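Local atomic coordinates of terminal oxygenase component of carbazole 1,9a-dioxygenase (Sphingomonas, PDB entry 3GKQ), a protein that probably dihydroxylates carbazole at its angular position as the oxygenase component of a Rieske non-heme iron dioxygenase, using electrons delivered through a [2Fe-2S] cluster. Residues 364-367 with 368-372; 358-361 with 362-365. All coordinates share one frame; numbering follows the deposited sequence.

Contact 1: 364-367 with 368-372; sequences IEWR and RLASQ
Arg-368 lies alongside Glu-365 one helical turn earlier, their side chains running in the same direction, yet no salt bridge joins them. Arg-368 NE stays 4.3 Å from Glu-365 OE2, which sits well out of the guanidinium plane, so the attraction is probably one of charge alone; OE2 has its salt bridge with Arg-361. A water fills in, donating to Glu-365 OE1 at 2.7 Å and accepting from Arg-368 NE at 3.3 Å. The aliphatic part of Arg-368 runs back over the preceding turn: its CG lies beside the backbone N (chi1 -66°), which brings it within 3.2 Å of Ile-364 O, while CD skims Ile-364 CG2. On another side of helix 361-373, the CB of Ala-370 stands over one face of the Trp-366 indole, 3.7 Å from the six-membered ring centroid and 8° off the ring normal, a CH-pi contact. A leucine in place of Trp-366 would probably leave this methyl without its aromatic face and open a gap beside Tyr-21, whose ring meets the indole nearly at right angles. Arg-367 sends its guanidinium off the helix to salt bridges with Glu-354 and Glu-179 and a cation-pi contact with Trp-18. Its carbonyl is gripped twice: Ser-371 N, 3.0 Å from Arg-367 O, and Ser-371 OG, 2.7 Å from the same oxygen, arrive from opposite faces of the carbonyl plane. OG donates to Arg-367 O and also accepts from Tyr-21 N, so one buried hydroxyl couples this helix to helix 19-23.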
loop_
_atom_site.group_PDB
_atom_site.type_symbol
_atom_site.label_atom_id
_atom_site.label_comp_id
_atom_site.label_asym_id
_atom_site.label_seq_id
_atom_site.Cartn_x
_atom_site.Cartn_y
_atom_site.Cartn_z
ATOM N N ILE A 364 25.870 0.770 -21.939
ATOM C CA ILE A 364 25.472 -0.308 -22.828
ATOM C C ILE A 364 26.505 -1.434 -22.770
ATOM O O ILE A 364 26.149 -2.612 -22.775
ATOM C CB ILE A 364 25.324 0.199 -24.279
ATOM C CG1 ILE A 364 24.120 1.140 -24.368
ATOM C CG2 ILE A 364 25.138 -0.972 -25.235
ATOM C CD1 ILE A 364 23.992 1.845 -25.702
ATOM N N GLU A 365 27.783 -1.074 -22.706
ATOM C CA GLU A 365 28.836 -2.080 -22.631
ATOM C C GLU A 365 28.732 -2.840 -21.315
ATOM O O GLU A 365 29.017 -4.037 -21.258
ATOM C CB GLU A 365 30.223 -1.436 -22.755
ATOM C CG GLU A 365 30.581 -1.024 -24.172
ATOM C CD GLU A 365 30.501 -2.188 -25.146
ATOM O OE1 GLU A 365 31.154 -3.224 -24.896
ATOM O OE2 GLU A 365 29.783 -2.065 -26.160
ATOM N N TRP A 366 28.328 -2.145 -20.258
ATOM C CA TRP A 366 28.168 -2.782 -18.955
ATOM C C TRP A 366 27.003 -3.778 -18.990
ATOM O O TRP A 366 27.123 -4.905 -18.514
ATOM C CB TRP A 366 27.939 -1.722 -17.869
ATOM C CG TRP A 366 27.050 -2.176 -16.742
ATOM C CD1 TRP A 366 25.759 -1.782 -16.509
ATOM C CD2 TRP A 366 27.367 -3.133 -15.723
ATOM N NE1 TRP A 366 25.257 -2.433 -15.408
ATOM C CE2 TRP A 366 26.220 -3.268 -14.906
ATOM C CE3 TRP A 366 28.506 -3.891 -15.420
ATOM C CZ2 TRP A 366 26.180 -4.131 -13.803
ATOM C CZ3 TRP A 366 28.466 -4.751 -14.323
ATOM C CH2 TRP A 366 27.309 -4.862 -13.530
ATOM N N ARG A 367 25.881 -3.363 -19.567
ATOM C CA ARG A 367 24.712 -4.230 -19.648
ATOM C C ARG A 367 25.025 -5.504 -20.438
ATOM O O ARG A 367 24.561 -6.588 -20.085
ATOM C CB ARG A 367 23.536 -3.456 -20.265
ATOM C CG ARG A 367 23.480 -2.026 -19.732
ATOM C CD ARG A 367 22.106 -1.477 -19.401
ATOM N NE ARG A 367 21.313 -1.144 -20.570
ATOM C CZ ARG A 367 20.558 -0.052 -20.688
ATOM N NH1 ARG A 367 20.485 0.844 -19.714
ATOM N NH2 ARG A 367 19.849 0.131 -21.790
ATOM N N ARG A 368 25.822 -5.372 -21.495
ATOM C CA ARG A 368 26.200 -6.524 -22.314
ATOM C C ARG A 368 27.133 -7.447 -21.532
ATOM O O ARG A 368 26.934 -8.665 -21.497
ATOM C CB ARG A 368 26.900 -6.066 -23.601
ATOM C CG ARG A 368 26.010 -5.289 -24.564
ATOM C CD ARG A 368 26.834 -4.671 -25.687
ATOM N NE ARG A 368 27.417 -5.682 -26.562
ATOM C CZ ARG A 368 26.812 -6.178 -27.639
ATOM N NH1 ARG A 368 25.602 -5.751 -27.981
ATOM N NH2 ARG A 368 27.413 -7.108 -28.371
ATOM N N LEU A 369 28.148 -6.865 -20.904
ATOM C CA LEU A 369 29.104 -7.643 -20.124
ATOM C C LEU A 369 28.410 -8.321 -18.945
ATOM O O LEU A 369 28.601 -9.515 -18.706
ATOM C CB LEU A 369 30.246 -6.744 -19.628
ATOM C CG LEU A 369 31.316 -7.412 -18.750
ATOM C CD1 LEU A 369 32.684 -6.821 -19.044
ATOM C CD2 LEU A 369 30.957 -7.242 -17.287
ATOM N N ALA A 370 27.593 -7.565 -18.220
ATOM C CA ALA A 370 26.881 -8.120 -17.077
ATOM C C ALA A 370 25.967 -9.267 -17.510
ATOM O O ALA A 370 25.865 -10.282 -16.817
ATOM C CB ALA A 370 26.064 -7.035 -16.389
ATOM N N SER A 371 25.299 -9.094 -18.650
ATOM C CA SER A 371 24.384 -10.108 -19.175
ATOM C C SER A 371 25.115 -11.393 -19.536
ATOM O O SER A 371 24.652 -12.497 -19.245
ATOM C CB SER A 371 23.662 -9.584 -20.426
ATOM O OG SER A 371 22.724 -8.572 -20.098
ATOM N N GLN A 372 26.262 -11.242 -20.177
ATOM C CA GLN A 372 27.037 -12.390 -20.599
ATOM C C GLN A 372 27.834 -13.101 -19.509
ATOM O O GLN A 372 27.911 -14.324 -19.519
ATOM C CB GLN A 372 27.984 -11.988 -21.731
ATOM C CG GLN A 372 28.993 -13.067 -22.090
ATOM C CD GLN A 372 29.637 -12.844 -23.443
ATOM O OE1 GLN A 372 29.978 -11.716 -23.805
ATOM N NE2 GLN A 372 29.819 -13.925 -24.195
HETATM O O HOH W 1 30.684 -5.330 -26.545
#

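Contact 2: 358-361 with 362-365; sequences ESDR and AIIE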
loop_
_atom_site.group_PDB
_atom_site.type_symbol
_atom_site.label_atom_id
_atom_site.label_comp_id
_atom_site.label_asym_id
_atom_site.label_seq_id
_atom_site.Cartn_x
_atom_site.Cartn_y
_atom_site.Cartn_z
ATOM N N GLU A 358 25.333 9.401 -27.321
ATOM C CA GLU A 358 26.745 9.026 -27.330
ATOM C C GLU A 358 27.419 8.579 -26.029
ATOM O O GLU A 358 28.085 7.542 -26.005
ATOM C CB GLU A 358 27.573 10.149 -27.971
ATOM C CG GLU A 358 27.257 10.396 -29.447
ATOM C CD GLU A 358 26.008 11.243 -29.672
ATOM O OE1 GLU A 358 25.364 11.666 -28.685
ATOM O OE2 GLU A 358 25.672 11.496 -30.847
ATOM N N SER A 359 27.265 9.339 -24.953
ATOM C CA SER A 359 27.919 8.964 -23.703
ATOM C C SER A 359 27.338 7.715 -23.046
ATOM O O SER A 359 27.892 7.208 -22.070
ATOM C CB SER A 359 27.895 10.133 -22.716
ATOM O OG SER A 359 26.595 10.669 -22.583
ATOM N N ASP A 360 26.227 7.216 -23.579
ATOM C CA ASP A 360 25.606 6.025 -23.016
ATOM C C ASP A 360 26.223 4.735 -23.534
ATOM O O ASP A 360 25.819 3.646 -23.131
ATOM C CB ASP A 360 24.100 6.034 -23.280
ATOM C CG ASP A 360 23.388 7.119 -22.499
ATOM O OD1 ASP A 360 23.660 7.238 -21.280
ATOM O OD2 ASP A 360 22.565 7.843 -23.091
ATOM N N ARG A 361 27.207 4.856 -24.421
ATOM C CA ARG A 361 27.881 3.678 -24.960
ATOM C C ARG A 361 28.488 2.871 -23.812
ATOM O O ARG A 361 28.520 1.643 -23.851
ATOM C CB ARG A 361 28.985 4.100 -25.938
ATOM C CG ARG A 361 29.881 2.956 -26.435
ATOM C CD ARG A 361 29.086 1.876 -27.164
ATOM N NE ARG A 361 29.950 0.804 -27.657
ATOM C CZ ARG A 361 30.700 0.882 -28.753
ATOM N NH1 ARG A 361 30.700 1.989 -29.489
ATOM N NH2 ARG A 361 31.462 -0.145 -29.111
ATOM N N ALA A 362 28.960 3.569 -22.786
ATOM C CA ALA A 362 29.569 2.912 -21.633
ATOM C C ALA A 362 28.584 2.023 -20.863
ATOM O O ALA A 362 28.889 0.868 -20.566
ATOM C CB ALA A 362 30.172 3.958 -20.696
ATOM N N ILE A 363 27.408 2.556 -20.539
ATOM C CA ILE A 363 26.419 1.779 -19.799
ATOM C C ILE A 363 25.970 0.579 -20.629
ATOM O O ILE A 363 25.726 -0.505 -20.095
ATOM C CB ILE A 363 25.179 2.636 -19.411
ATOM C CG1 ILE A 363 24.332 1.887 -18.379
ATOM C CG2 ILE A 363 24.325 2.916 -20.626
ATOM C CD1 ILE A 363 25.081 1.567 -17.092
ATOM N N ILE A 364 25.870 0.770 -21.939
ATOM C CA ILE A 364 25.472 -0.308 -22.828
ATOM C C ILE A 364 26.505 -1.434 -22.770
ATOM O O ILE A 364 26.149 -2.612 -22.775
ATOM C CB ILE A 364 25.324 0.199 -24.279
ATOM C CG1 ILE A 364 24.120 1.140 -24.368
ATOM C CG2 ILE A 364 25.138 -0.972 -25.235
ATOM C CD1 ILE A 364 23.992 1.845 -25.702
ATOM N N GLU A 365 27.783 -1.074 -22.706
ATOM C CA GLU A 365 28.836 -2.080 -22.631
ATOM C C GLU A 365 28.732 -2.840 -21.315
ATOM O O GLU A 365 29.017 -4.037 -21.258
ATOM C CB GLU A 365 30.223 -1.436 -22.755
ATOM C CG GLU A 365 30.581 -1.024 -24.172
ATOM C CD GLU A 365 30.501 -2.188 -25.146
ATOM O OE1 GLU A 365 31.154 -3.224 -24.896
ATOM O OE2 GLU A 365 29.783 -2.065 -26.160
HETATM O O HOH W 2 27.563 5.428 -20.048
HETATM O O HOH W 3 30.280 6.077 -23.236
#
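Ala-362 N lies 3.9 Å from Ser-359 O with a water between them, which accepts from Ala-362 N at 2.9 Å and makes a weak bond to Ser-359 O. Ile-363 places CG2 between its backbone N and carbonyl carbon, the crowded position, with this methyl 3.0 Å from Asp-360 O and close to Asp-360 CB; a second water accepts from Ile-363 N and donates to Ser-359 O. With Ile-364 the direct i to i+4 bonding of helix 361-373 sets in, Ile-364 N giving to Asp-360 O at 3.1 Å; CG1 of Ile-364 folds back over that oxygen. The turn is thus the start of an alpha helix, the amides of Ala-362 and Ile-363 being met by water, in the catalytic domain of a Rieske oxygenase. Here Asp-360 OD2 bonds His-74 NE2 of the second subunit, a ligand of that subunit's [2Fe-2S] cluster, and the Asp-360 side chain is about 8 Å from that of the iron ligand His-186. Glu-365 ends the segment: its N bonds Arg-361 O, and its OE2 is salt-bridged to Arg-361 NE at 3.2 Å. This bond is nearly straight (171°), OE2 lying at the guanidinium edge close to its plane, while NE comes from above the carboxylate plane. Arg-361 NH1 is salt-bridged to Glu-213.

Followed from the N terminus, the chain leaves helix 349-353, and contact 2 spans the end of the following loop and the first turn of helix 361-373; contact 1 then joins successive turns of that helix. Neither closes a long loop. They do not cross: residues 362-365 and 364-367 overlap at Ile-364 and Glu-365, and the two centres lie about 10 Å apart. The Glu-365 carboxylate serves both through different oxygens, OE2 holding Arg-361 of the preceding turn and OE1 reaching Arg-368 of the next through water. Both contacts reach the second subunit and strand 216-219; contact 1 adds strand 227-230 and helix 19-23, tying this N-terminal helix to the sheet of the catalytic domain.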